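Local coordinates for aldehyde dehydrogenase family protein (Pseudomonas syringae pv. tomato, PDB 6X9L), which oxidises long-chain aliphatic aldehydes such as octanal, with NAD+ as the probable electron acceptor, at residues Asn274-Gly279 / Ala309-Thr314; Ile265-Ala270 / Arg432-Arg437; His9-His14 / Ser187-Leu192; Cys398-Asp403 / Val409-Asp414. The protein carries 1 engineered substitution. All coordinates share one frame; numbering follows the deposited sequence.

Interaction 1 (Asn274-Gly279 / Ala309-Thr314)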
loop_
_atom_site.group_PDB
_atom_site.type_symbol
_atom_site.label_atom_id
_atom_site.label_comp_id
_atom_site.label_asym_id
_atom_site.label_seq_id
_atom_site.Cartn_x
_atom_site.Cartn_y
_atom_site.Cartn_z
ATOM N N ASN A 274 11.722 -15.655 36.253
ATOM C CA ASN A 274 10.792 -14.512 36.166
ATOM C C ASN A 274 10.373 -14.212 34.731
ATOM O O ASN A 274 9.485 -13.408 34.584
ATOM C CB ASN A 274 11.385 -13.251 36.771
ATOM C CG ASN A 274 11.425 -13.326 38.275
ATOM O OD1 ASN A 274 11.999 -12.471 38.927
ATOM N ND2 ASN A 274 10.810 -14.349 38.829
ATOM N N ALA A 275 10.997 -14.809 33.723
ATOM C CA ALA A 275 10.610 -14.440 32.345
ATOM C C ALA A 275 9.727 -15.491 31.677
ATOM O O ALA A 275 9.001 -15.128 30.794
ATOM C CB ALA A 275 11.826 -14.125 31.519
ATOM N N VAL A 276 9.818 -16.752 32.064
ATOM C CA VAL A 276 8.976 -17.778 31.394
ATOM C C VAL A 276 7.494 -17.576 31.709
ATOM O O VAL A 276 6.695 -17.686 30.815
ATOM C CB VAL A 276 9.442 -19.203 31.711
ATOM C CG1 VAL A 276 8.454 -20.215 31.196
ATOM C CG2 VAL A 276 10.806 -19.473 31.133
ATOM N N PRO A 277 7.091 -17.281 32.951
ATOM C CA PRO A 277 5.692 -17.111 33.257
ATOM C C PRO A 277 5.033 -15.961 32.492
ATOM O O PRO A 277 3.995 -16.159 31.992
ATOM C CB PRO A 277 5.707 -16.807 34.755
ATOM C CG PRO A 277 6.926 -17.497 35.220
ATOM C CD PRO A 277 7.926 -17.249 34.121
ATOM N N PRO A 278 5.627 -14.769 32.384
ATOM C CA PRO A 278 5.020 -13.682 31.644
ATOM C C PRO A 278 4.876 -14.044 30.167
ATOM O O PRO A 278 3.946 -13.639 29.601
ATOM C CB PRO A 278 5.973 -12.511 31.888
ATOM C CG PRO A 278 6.608 -12.873 33.176
ATOM C CD PRO A 278 6.829 -14.358 33.041
ATOM N N GLY A 279 5.856 -14.732 29.598
ATOM C CA GLY A 279 5.719 -15.172 28.219
ATOM C C GLY A 279 4.534 -16.098 28.012
ATOM O O GLY A 279 3.781 -15.949 27.044
ATOM N N ALA A 309 9.242 -26.967 32.776
ATOM C CA ALA A 309 8.644 -27.008 34.110
ATOM C C ALA A 309 7.965 -25.689 34.461
ATOM O O ALA A 309 6.856 -25.674 35.012
ATOM C CB ALA A 309 9.712 -27.344 35.145
ATOM N N LEU A 310 8.622 -24.568 34.157
ATOM C CA LEU A 310 8.056 -23.268 34.487
ATOM C C LEU A 310 6.796 -22.982 33.688
ATOM O O LEU A 310 5.907 -22.271 34.169
ATOM C CB LEU A 310 9.096 -22.185 34.239
ATOM C CG LEU A 310 10.225 -22.180 35.258
ATOM C CD1 LEU A 310 11.519 -21.663 34.619
ATOM C CD2 LEU A 310 9.800 -21.316 36.433
ATOM N N ALA A 311 6.703 -23.520 32.470
ATOM C CA ALA A 311 5.543 -23.263 31.619
ATOM C C ALA A 311 4.339 -24.091 32.058
ATOM O O ALA A 311 3.217 -23.574 32.154
ATOM C CB ALA A 311 5.888 -23.543 30.153
ATOM N N ALA A 312 4.554 -25.384 32.322
ATOM C CA ALA A 312 3.507 -26.205 32.911
ATOM C C ALA A 312 3.006 -25.586 34.203
ATOM O O ALA A 312 1.795 -25.533 34.456
ATOM C CB ALA A 312 4.040 -27.609 33.173
ATOM N N GLN A 313 3.935 -25.086 35.015
ATOM C CA GLN A 313 3.597 -24.495 36.302
ATOM C C GLN A 313 2.663 -23.299 36.143
ATOM O O GLN A 313 1.621 -23.216 36.808
ATOM C CB GLN A 313 4.884 -24.087 36.998
ATOM C CG GLN A 313 4.852 -24.158 38.471
ATOM C CD GLN A 313 6.169 -23.735 39.055
ATOM O OE1 GLN A 313 7.234 -24.111 38.557
ATOM N NE2 GLN A 313 6.112 -22.931 40.107
ATOM N N THR A 314 3.019 -22.351 35.277
ATOM C CA THR A 314 2.173 -21.171 35.142
ATOM C C THR A 314 0.900 -21.476 34.367
ATOM O O THR A 314 -0.159 -20.911 34.673
ATOM C CB THR A 314 2.948 -20.032 34.490
ATOM O OG1 THR A 314 3.413 -20.453 33.213
ATOM C CG2 THR A 314 4.156 -19.664 35.350
#
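The carbonyl oxygen Leu310 O is held twice by Thr314, one helical turn further on: once by the backbone Thr314 N at 3.1 Å and once by the hydroxyl Thr314 OG1 at 3.2 Å. The hydroxyl lies in the carbonyl plane on a lone pair, with a C=O...OG1 angle of 140°. It gets there because OG1 sits between the backbone N and the carbonyl carbon (chi1 59°), and the same rotation turns the methyl toward Pro277. Threonine thus suits a helix-helix face: its polar branch is spent on its own helix and its apolar branch is left for the neighbour. Thr314 CG2 lies against the pyrrolidine ring of Pro277, 3.3 Å from Pro277 CB and 3.5 Å from Pro277 CG, the two side chains crossing at about a right angle. Proline fits here because ring carbons offer a rigid apolar ridge, although Pro277 and Pro278 lack an N-H for the preceding turn and the helix kinks there.

One turn earlier in helix 304-316, Leu310 meets Val276, the neighbour of Pro277, again at roughly a right angle. Val276 CG1 rests 3.7 Å from Leu310 CB and also approaches Ala311, whose small methyl lets the branched valine settle close to the backbone. These contacts join helix 272-284 to helix 304-316, whose segment axes come within 8.8 Å at a crossing angle of -48°. With no hydrogen bond passing between the segments, their mutual hold rests on shape and exclusion of water, while the Thr314 hydroxyl is spent within its own helix.

Interaction 2 (Ile265-Ala270 / Arg432-Arg437)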
loop_
_atom_site.group_PDB
_atom_site.type_symbol
_atom_site.label_atom_id
_atom_site.label_comp_id
_atom_site.label_asym_id
_atom_site.label_seq_id
_atom_site.Cartn_x
_atom_site.Cartn_y
_atom_site.Cartn_z
ATOM N N ILE A 265 12.040 -14.812 22.148
ATOM C CA ILE A 265 13.404 -15.270 22.393
ATOM C C ILE A 265 13.794 -14.902 23.818
ATOM O O ILE A 265 13.812 -13.721 24.179
ATOM C CB ILE A 265 14.407 -14.652 21.405
ATOM C CG1 ILE A 265 14.173 -15.103 19.957
ATOM C CG2 ILE A 265 15.831 -15.003 21.832
ATOM C CD1 ILE A 265 15.176 -14.484 18.978
ATOM N N LEU A 266 14.124 -15.908 24.621
ATOM C CA LEU A 266 14.796 -15.704 25.893
ATOM C C LEU A 266 16.299 -15.847 25.646
ATOM O O LEU A 266 16.791 -16.943 25.349
ATOM C CB LEU A 266 14.284 -16.688 26.948
ATOM C CG LEU A 266 12.897 -16.325 27.507
ATOM C CD1 LEU A 266 11.852 -16.064 26.379
ATOM C CD2 LEU A 266 12.390 -17.382 28.480
ATOM N N LEU A 267 17.009 -14.723 25.729
ATOM C CA LEU A 267 18.456 -14.706 25.633
ATOM C C LEU A 267 19.076 -15.353 26.873
ATOM O O LEU A 267 18.457 -15.387 27.942
ATOM C CB LEU A 267 18.937 -13.261 25.486
ATOM C CG LEU A 267 18.477 -12.564 24.200
ATOM C CD1 LEU A 267 18.748 -11.099 24.267
ATOM C CD2 LEU A 267 19.159 -13.157 22.971
ATOM N N PRO A 268 20.295 -15.886 26.752
ATOM C CA PRO A 268 20.863 -16.692 27.851
ATOM C C PRO A 268 20.993 -15.957 29.178
ATOM O O PRO A 268 21.001 -16.607 30.236
ATOM C CB PRO A 268 22.238 -17.096 27.310
ATOM C CG PRO A 268 22.121 -16.998 25.843
ATOM C CD PRO A 268 21.142 -15.911 25.548
ATOM N N ASP A 269 21.121 -14.638 29.134
ATOM C CA ASP A 269 21.319 -13.850 30.369
ATOM C C ASP A 269 19.994 -13.441 30.995
ATOM O O ASP A 269 20.020 -12.635 31.891
ATOM C CB ASP A 269 22.186 -12.631 30.079
ATOM C CG ASP A 269 21.508 -11.588 29.221
ATOM O OD1 ASP A 269 20.491 -11.902 28.645
ATOM O OD2 ASP A 269 22.001 -10.480 29.162
ATOM N N ALA A 270 18.886 -14.009 30.555
ATOM C CA ALA A 270 17.569 -13.624 31.107
ATOM C C ALA A 270 17.281 -14.346 32.413
ATOM O O ALA A 270 17.807 -15.397 32.600
ATOM C CB ALA A 270 16.491 -13.894 30.103
ATOM N N ARG A 432 18.518 -5.108 22.409
ATOM C CA ARG A 432 18.183 -4.197 21.317
ATOM C C ARG A 432 18.726 -4.701 19.984
ATOM O O ARG A 432 18.001 -4.748 18.982
ATOM C CB ARG A 432 18.728 -2.800 21.601
ATOM C CG ARG A 432 17.950 -2.042 22.614
ATOM C CD ARG A 432 18.826 -1.013 23.287
ATOM N NE ARG A 432 18.034 0.070 23.853
ATOM C CZ ARG A 432 18.428 0.839 24.859
ATOM N NH1 ARG A 432 19.607 0.635 25.435
ATOM N NH2 ARG A 432 17.636 1.812 25.292
ATOM N N SER A 433 20.016 -5.048 19.939
ATOM C CA SER A 433 20.589 -5.502 18.679
ATOM C C SER A 433 19.848 -6.733 18.141
ATOM O O SER A 433 19.662 -6.864 16.924
ATOM C CB SER A 433 22.088 -5.774 18.847
ATOM O OG SER A 433 22.326 -7.067 19.373
ATOM N N VAL A 434 19.396 -7.632 19.019
ATOM C CA VAL A 434 18.606 -8.769 18.554
ATOM C C VAL A 434 17.259 -8.296 17.998
ATOM O O VAL A 434 16.813 -8.753 16.932
ATOM C CB VAL A 434 18.418 -9.804 19.684
ATOM C CG1 VAL A 434 17.810 -11.092 19.121
ATOM C CG2 VAL A 434 19.739 -10.089 20.395
ATOM N N ALA A 435 16.588 -7.381 18.718
ATOM C CA ALA A 435 15.295 -6.881 18.264
ATOM C C ALA A 435 15.395 -6.308 16.860
ATOM O O ALA A 435 14.534 -6.564 16.013
ATOM C CB ALA A 435 14.755 -5.833 19.239
ATOM N N SER A 436 16.455 -5.550 16.581
ATOM C CA SER A 436 16.604 -4.984 15.249
ATOM C C SER A 436 16.866 -6.047 14.190
ATOM O O SER A 436 16.884 -5.716 13.001
ATOM C CB SER A 436 17.738 -3.969 15.253
ATOM O OG SER A 436 18.916 -4.617 15.673
ATOM N N ARG A 437 17.076 -7.299 14.596
ATOM C CA ARG A 437 17.297 -8.397 13.669
ATOM C C ARG A 437 16.048 -9.231 13.434
ATOM O O ARG A 437 16.031 -10.022 12.488
ATOM C CB ARG A 437 18.443 -9.290 14.167
ATOM C CG ARG A 437 19.801 -8.588 14.173
ATOM C CD ARG A 437 20.864 -9.413 14.867
ATOM N NE ARG A 437 21.070 -10.691 14.196
ATOM C CZ ARG A 437 21.799 -11.695 14.683
ATOM N NH1 ARG A 437 22.404 -11.588 15.861
ATOM N NH2 ARG A 437 21.925 -12.813 13.978
#
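Ile265, near the end of strand 263-266, points toward Val434 and sends its extended chain across the gap: Ile265 CD1 comes to 4.3 Å from Val434 CG1, a loose apolar touch. Leu266 then projects to the other face of the sheet, as the next residue of a strand must, and takes no part with helix 428-435. Leu267 returns to the first face and makes the closer contact. It reaches Val434 tip to tip, both ends of its fork meeting one methyl, with Leu267 CD2 at 4.0 Å and Leu267 CD1 at 4.1 Å from Val434 CG2. Val434 can serve both partners because its methyls diverge: CG1, anti to the backbone N (chi1 -170°), is turned to the isoleucine, and CG2 to the leucine. A beta-branched residue suits this place, offering two methyls close to the helix backbone.

At Pro268 and Asp269 the chain leaves the strand by a type I turn, closed by Ala270 N on Leu267 O at 3.0 Å. Proline favours the first corner of such a turn, and the Asp269 carboxylate accepts from the backbone N-H groups of Gln426 and Asp427. Helix 405-413 completes the apolar cluster, Ala412 lying on Ile265, Ile405 on Leu267 and Val409 on Val434. Helix 428-435 in turn packs on strand 442-445 through Ala435, and Lys480 of the second subunit bonds to Ala435 O.

Interaction 3 (His9-His14 / Ser187-Leu192)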
loop_
_atom_site.group_PDB
_atom_site.type_symbol
_atom_site.label_atom_id
_atom_site.label_comp_id
_atom_site.label_asym_id
_atom_site.label_seq_id
_atom_site.Cartn_x
_atom_site.Cartn_y
_atom_site.Cartn_z
ATOM N N HIS A 9 -26.117 -7.953 29.459
ATOM C CA HIS A 9 -26.364 -7.284 28.194
ATOM C C HIS A 9 -27.674 -7.737 27.569
ATOM O O HIS A 9 -27.976 -8.930 27.527
ATOM C CB HIS A 9 -25.236 -7.551 27.211
ATOM C CG HIS A 9 -25.485 -6.943 25.876
ATOM N ND1 HIS A 9 -25.580 -5.581 25.697
ATOM C CD2 HIS A 9 -25.710 -7.503 24.666
ATOM C CE1 HIS A 9 -25.817 -5.323 24.423
ATOM N NE2 HIS A 9 -25.907 -6.473 23.779
ATOM N N ARG A 10 -28.437 -6.782 27.043
ATOM C CA ARG A 10 -29.655 -7.086 26.303
ATOM C C ARG A 10 -29.600 -6.391 24.955
ATOM O O ARG A 10 -29.421 -5.168 24.888
ATOM C CB ARG A 10 -30.891 -6.649 27.077
ATOM C CG ARG A 10 -31.041 -7.353 28.385
ATOM C CD ARG A 10 -32.218 -6.789 29.097
ATOM N NE ARG A 10 -32.512 -7.500 30.326
ATOM C CZ ARG A 10 -33.696 -7.451 30.916
ATOM N NH1 ARG A 10 -34.669 -6.742 30.363
ATOM N NH2 ARG A 10 -33.918 -8.124 32.038
ATOM N N VAL A 11 -29.745 -7.162 23.881
ATOM C CA VAL A 11 -29.688 -6.572 22.553
ATOM C C VAL A 11 -30.929 -5.721 22.340
ATOM O O VAL A 11 -32.041 -6.111 22.717
ATOM C CB VAL A 11 -29.560 -7.667 21.482
ATOM C CG1 VAL A 11 -29.380 -7.054 20.109
ATOM C CG2 VAL A 11 -28.391 -8.589 21.815
ATOM N N ASP A 12 -30.755 -4.558 21.744
ATOM C CA ASP A 12 -31.935 -3.758 21.466
ATOM C C ASP A 12 -32.789 -4.480 20.430
ATOM O O ASP A 12 -32.345 -4.681 19.287
ATOM C CB ASP A 12 -31.544 -2.366 20.983
ATOM C CG ASP A 12 -32.732 -1.519 20.678
ATOM O OD1 ASP A 12 -33.865 -2.029 20.765
ATOM O OD2 ASP A 12 -32.541 -0.337 20.353
ATOM N N PRO A 13 -34.008 -4.896 20.792
ATOM C CA PRO A 13 -34.835 -5.658 19.836
ATOM C C PRO A 13 -35.176 -4.868 18.589
ATOM O O PRO A 13 -35.386 -5.460 17.524
ATOM C CB PRO A 13 -36.095 -6.005 20.649
ATOM C CG PRO A 13 -35.670 -5.870 22.088
ATOM C CD PRO A 13 -34.662 -4.754 22.099
ATOM N N HIS A 14 -35.198 -3.545 18.684
ATOM C CA HIS A 14 -35.619 -2.720 17.568
ATOM C C HIS A 14 -34.525 -2.505 16.520
ATOM O O HIS A 14 -34.836 -2.161 15.372
ATOM C CB HIS A 14 -36.100 -1.376 18.089
ATOM C CG HIS A 14 -36.972 -0.657 17.120
ATOM N ND1 HIS A 14 -38.217 -1.126 16.760
ATOM C CD2 HIS A 14 -36.767 0.470 16.399
ATOM C CE1 HIS A 14 -38.753 -0.307 15.877
ATOM N NE2 HIS A 14 -37.893 0.669 15.640
ATOM N N SER A 187 -19.216 -11.446 16.153
ATOM C CA SER A 187 -19.158 -10.514 17.278
ATOM C C SER A 187 -19.904 -9.237 16.908
ATOM O O SER A 187 -19.363 -8.131 16.988
ATOM C CB SER A 187 -17.708 -10.214 17.674
ATOM O OG SER A 187 -16.993 -9.618 16.605
ATOM N N PRO A 188 -21.147 -9.355 16.510
ATOM C CA PRO A 188 -21.876 -8.184 16.014
ATOM C C PRO A 188 -22.514 -7.333 17.097
ATOM O O PRO A 188 -22.879 -6.187 16.831
ATOM C CB PRO A 188 -22.952 -8.815 15.142
ATOM C CG PRO A 188 -23.265 -10.083 15.892
ATOM C CD PRO A 188 -21.957 -10.580 16.452
ATOM N N LEU A 189 -22.667 -7.867 18.310
ATOM C CA LEU A 189 -23.473 -7.181 19.316
ATOM C C LEU A 189 -22.799 -5.904 19.813
ATOM O O LEU A 189 -23.469 -4.880 20.014
ATOM C CB LEU A 189 -23.765 -8.126 20.478
ATOM C CG LEU A 189 -24.378 -9.434 19.989
ATOM C CD1 LEU A 189 -24.730 -10.356 21.161
ATOM C CD2 LEU A 189 -25.565 -9.153 19.078
ATOM N N SER A 190 -21.480 -5.951 20.033
ATOM C CA SER A 190 -20.776 -4.778 20.532
ATOM C C SER A 190 -20.675 -3.712 19.454
ATOM O O SER A 190 -20.789 -2.514 19.743
ATOM C CB SER A 190 -19.392 -5.177 21.066
ATOM O OG SER A 190 -18.556 -5.792 20.089
ATOM N N ALA A 191 -20.503 -4.126 18.199
ATOM C CA ALA A 191 -20.599 -3.179 17.096
ATOM C C ALA A 191 -21.960 -2.476 17.093
ATOM O O ALA A 191 -22.041 -1.266 16.852
ATOM C CB ALA A 191 -20.337 -3.903 15.769
ATOM N N LEU A 192 -23.041 -3.215 17.380
ATOM C CA LEU A 192 -24.360 -2.592 17.465
ATOM C C LEU A 192 -24.390 -1.478 18.503
ATOM O O LEU A 192 -24.944 -0.407 18.248
ATOM C CB LEU A 192 -25.426 -3.638 17.782
ATOM C CG LEU A 192 -25.902 -4.546 16.650
ATOM C CD1 LEU A 192 -26.945 -5.511 17.188
ATOM C CD2 LEU A 192 -26.456 -3.737 15.487
#
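Val11 faces two leucines of helix 188-201 and gives one methyl to each. Against Leu189 it crosses at about a right angle, its CG2 meeting both ends of the leucine fork: Val11 CG2 is 4.0 Å from Leu189 CD2 and 4.1 Å from Leu189 CD1. Against Leu192 the crossing is oblique, and Val11 CG1 lies 4.1 Å from Leu192 CD1. Placing CG1 anti to the backbone N (chi1 -175°) directs the two methyls to different leucines, Leu189 and Leu192, which lie three residues apart and project on the same side of the helix. The imidazole of His9 comes obliquely to the first leucine, His9 NE2 standing 4.3 Å from Leu189 CB, too loosely for more than van der Waals contact.

Helix 188-201 connects the parallel strands 178-182 and 208-210, a beta-alpha-beta crossover in the Rossmann-like NAD-binding domain of aldehyde dehydrogenases. Lys182 and Glu185, just ahead of it, bind NAD+, whereas the side chain of Leu192 is about 14 Å from the bound cofactor. Ser190, pointing away from the arm, bonds instead to Glu103 of helix 93-104.

Past Val11 the arm bends through an Asx turn. Asp12 OD1 accepts from the backbone N of His14 at 2.9 Å with an N-H...O angle of 159°, the donor lying above the carboxylate plane; an aspartate before Pro13 can thus hold the bend with its own side chain.

Interaction 4 (Cys398-Asp403 / Val409-Asp414)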
loop_
_atom_site.group_PDB
_atom_site.type_symbol
_atom_site.label_atom_id
_atom_site.label_comp_id
_atom_site.label_asym_id
_atom_site.label_seq_id
_atom_site.Cartn_x
_atom_site.Cartn_y
_atom_site.Cartn_z
ATOM N N CYS A 398 4.410 -23.153 21.802
ATOM C CA CYS A 398 5.507 -24.010 21.374
ATOM C C CYS A 398 6.805 -23.572 22.031
ATOM O O CYS A 398 7.103 -22.379 22.107
ATOM C CB CYS A 398 5.679 -23.983 19.854
ATOM S SG CYS A 398 4.399 -24.876 18.963
ATOM N N LEU A 399 7.565 -24.552 22.506
ATOM C CA LEU A 399 8.898 -24.354 23.060
ATOM C C LEU A 399 9.918 -24.866 22.051
ATOM O O LEU A 399 9.833 -26.020 21.620
ATOM C CB LEU A 399 9.040 -25.104 24.382
ATOM C CG LEU A 399 8.764 -24.388 25.701
ATOM C CD1 LEU A 399 7.909 -23.153 25.521
ATOM C CD2 LEU A 399 8.109 -25.360 26.669
ATOM N N ILE A 400 10.873 -24.015 21.677
ATOM C CA ILE A 400 11.897 -24.348 20.685
ATOM C C ILE A 400 13.277 -24.043 21.256
ATOM O O ILE A 400 13.494 -22.976 21.847
ATOM C CB ILE A 400 11.693 -23.570 19.371
ATOM C CG1 ILE A 400 10.321 -23.870 18.772
ATOM C CG2 ILE A 400 12.834 -23.858 18.386
ATOM C CD1 ILE A 400 9.897 -22.859 17.733
ATOM N N ALA A 401 14.214 -24.971 21.062
ATOM C CA ALA A 401 15.555 -24.848 21.613
ATOM C C ALA A 401 16.514 -24.283 20.577
ATOM O O ALA A 401 16.327 -24.461 19.370
ATOM C CB ALA A 401 16.078 -26.203 22.093
ATOM N N TYR A 402 17.555 -23.611 21.069
ATOM C CA TYR A 402 18.614 -23.085 20.220
ATOM C C TYR A 402 19.975 -23.271 20.896
ATOM O O TYR A 402 20.075 -23.362 22.123
ATOM C CB TYR A 402 18.346 -21.612 19.867
ATOM C CG TYR A 402 18.492 -20.618 21.009
ATOM C CD1 TYR A 402 19.752 -20.237 21.475
ATOM C CD2 TYR A 402 17.374 -20.022 21.595
ATOM C CE1 TYR A 402 19.894 -19.320 22.507
ATOM C CE2 TYR A 402 17.511 -19.096 22.632
ATOM C CZ TYR A 402 18.770 -18.749 23.078
ATOM O OH TYR A 402 18.926 -17.827 24.091
ATOM N N ASP A 403 21.028 -23.328 20.077
ATOM C CA ASP A 403 22.391 -23.522 20.556
ATOM C C ASP A 403 23.275 -22.291 20.430
ATOM O O ASP A 403 24.365 -22.281 21.008
ATOM C CB ASP A 403 23.068 -24.669 19.794
ATOM C CG ASP A 403 22.320 -25.985 19.922
ATOM O OD1 ASP A 403 22.129 -26.471 21.067
ATOM O OD2 ASP A 403 21.924 -26.534 18.866
ATOM N N VAL A 409 17.869 -16.230 16.383
ATOM C CA VAL A 409 17.324 -15.237 15.460
ATOM C C VAL A 409 16.820 -15.916 14.186
ATOM O O VAL A 409 15.732 -15.596 13.673
ATOM C CB VAL A 409 18.382 -14.147 15.167
ATOM C CG1 VAL A 409 17.939 -13.237 14.027
ATOM C CG2 VAL A 409 18.678 -13.315 16.431
ATOM N N ALA A 410 17.588 -16.881 13.665
ATOM C CA ALA A 410 17.178 -17.577 12.449
ATOM C C ALA A 410 15.849 -18.306 12.646
ATOM O O ALA A 410 14.984 -18.296 11.762
ATOM C CB ALA A 410 18.271 -18.549 12.011
ATOM N N ILE A 411 15.667 -18.938 13.804
ATOM C CA ILE A 411 14.400 -19.579 14.123
ATOM C C ILE A 411 13.291 -18.542 14.231
ATOM O O ILE A 411 12.176 -18.745 13.729
ATOM C CB ILE A 411 14.538 -20.392 15.423
ATOM C CG1 ILE A 411 15.548 -21.515 15.242
ATOM C CG2 ILE A 411 13.200 -20.951 15.871
ATOM C CD1 ILE A 411 15.690 -22.375 16.458
ATOM N N ALA A 412 13.568 -17.420 14.900
ATOM C CA ALA A 412 12.540 -16.400 15.045
ATOM C C ALA A 412 12.060 -15.914 13.680
ATOM O O ALA A 412 10.859 -15.736 13.463
ATOM C CB ALA A 412 13.066 -15.238 15.892
ATOM N N ASN A 413 12.984 -15.715 12.741
ATOM C CA ASN A 413 12.642 -15.267 11.396
ATOM C C ASN A 413 12.178 -16.401 10.483
ATOM O O ASN A 413 11.742 -16.127 9.363
ATOM C CB ASN A 413 13.844 -14.550 10.781
ATOM C CG ASN A 413 14.052 -13.175 11.366
ATOM O OD1 ASN A 413 13.093 -12.457 11.640
ATOM N ND2 ASN A 413 15.302 -12.799 11.572
ATOM N N ASP A 414 12.244 -17.655 10.935
ATOM C CA ASP A 414 11.907 -18.809 10.106
ATOM C C ASP A 414 10.387 -18.957 10.005
ATOM O O ASP A 414 9.770 -19.895 10.522
ATOM C CB ASP A 414 12.553 -20.060 10.674
ATOM C CG ASP A 414 12.319 -21.262 9.814
ATOM O OD1 ASP A 414 12.017 -21.060 8.619
ATOM O OD2 ASP A 414 12.417 -22.399 10.325
#
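Tyr402 meets Ile411 only through CB, at the foot of its ring: Tyr402 CB is 4.4 Å from Ile411 CD1. The ring leads away to Ile298 and Pro300 of strand 296-300, to Pro268, and to Glu407 and Ala408 of helix 405-413, and the hydroxyl bonds to Leu266 O. Tyrosine suits such a place, since its ring fills apolar space and its OH satisfies a backbone carbonyl at the far end. The other flat group is the peptide of Ala401, whose carbonyl oxygen Ala401 O has Ile411 CD1 3.6 Å away. The contact lies in the first half of a beta-alpha-beta crossover: strand 396-402 runs into helix 405-413, which leads on to the parallel strand 422-424, two strands being passed over in the sheet. This belongs to the catalytic domain of the aldehyde dehydrogenase fold, and strand and helix segments run nearly back on each other, their axes at 145° and 9.6 Å apart.

Ile411 carries the helix side of the contact. Its chain is stretched out, with CD1 anti to CA (chi2 -178°), and this extension brings the terminal methyl over the strand. Isoleucine is apt: the long branch reaches the strand backbone while the short one, CG2, meets Ile400. Ile400 slides past in the opposite direction, and its CG2 methyl faces both branches, with Ile400 CG2 3.8 Å from Ile411 CD1 and 3.9 Å from Ile411 CG2.

How the interactions relate
From the N terminus, interaction 3 comes first, closing a long loop that brings the N-terminal arm onto a helix of the NAD-binding domain; it finishes before the others begin. Interaction 2 then opens at 265-270 and closes only at 432-437. Nested within that loop, one after the other, lie interaction 1, joining two helices, and interaction 4, a short strand-to-helix return. None of the loops cross. Interactions 1 and 2 touch on one face of the seven-stranded sheet, where Val276 packs on Leu266; interactions 2 and 4 share the other face, and Asn413 ND2 of interaction 4 also reaches Arg437 O of interaction 2, a probable hydrogen bond. The centre of interaction 3 lies 38 to 45 Å from those of the other three.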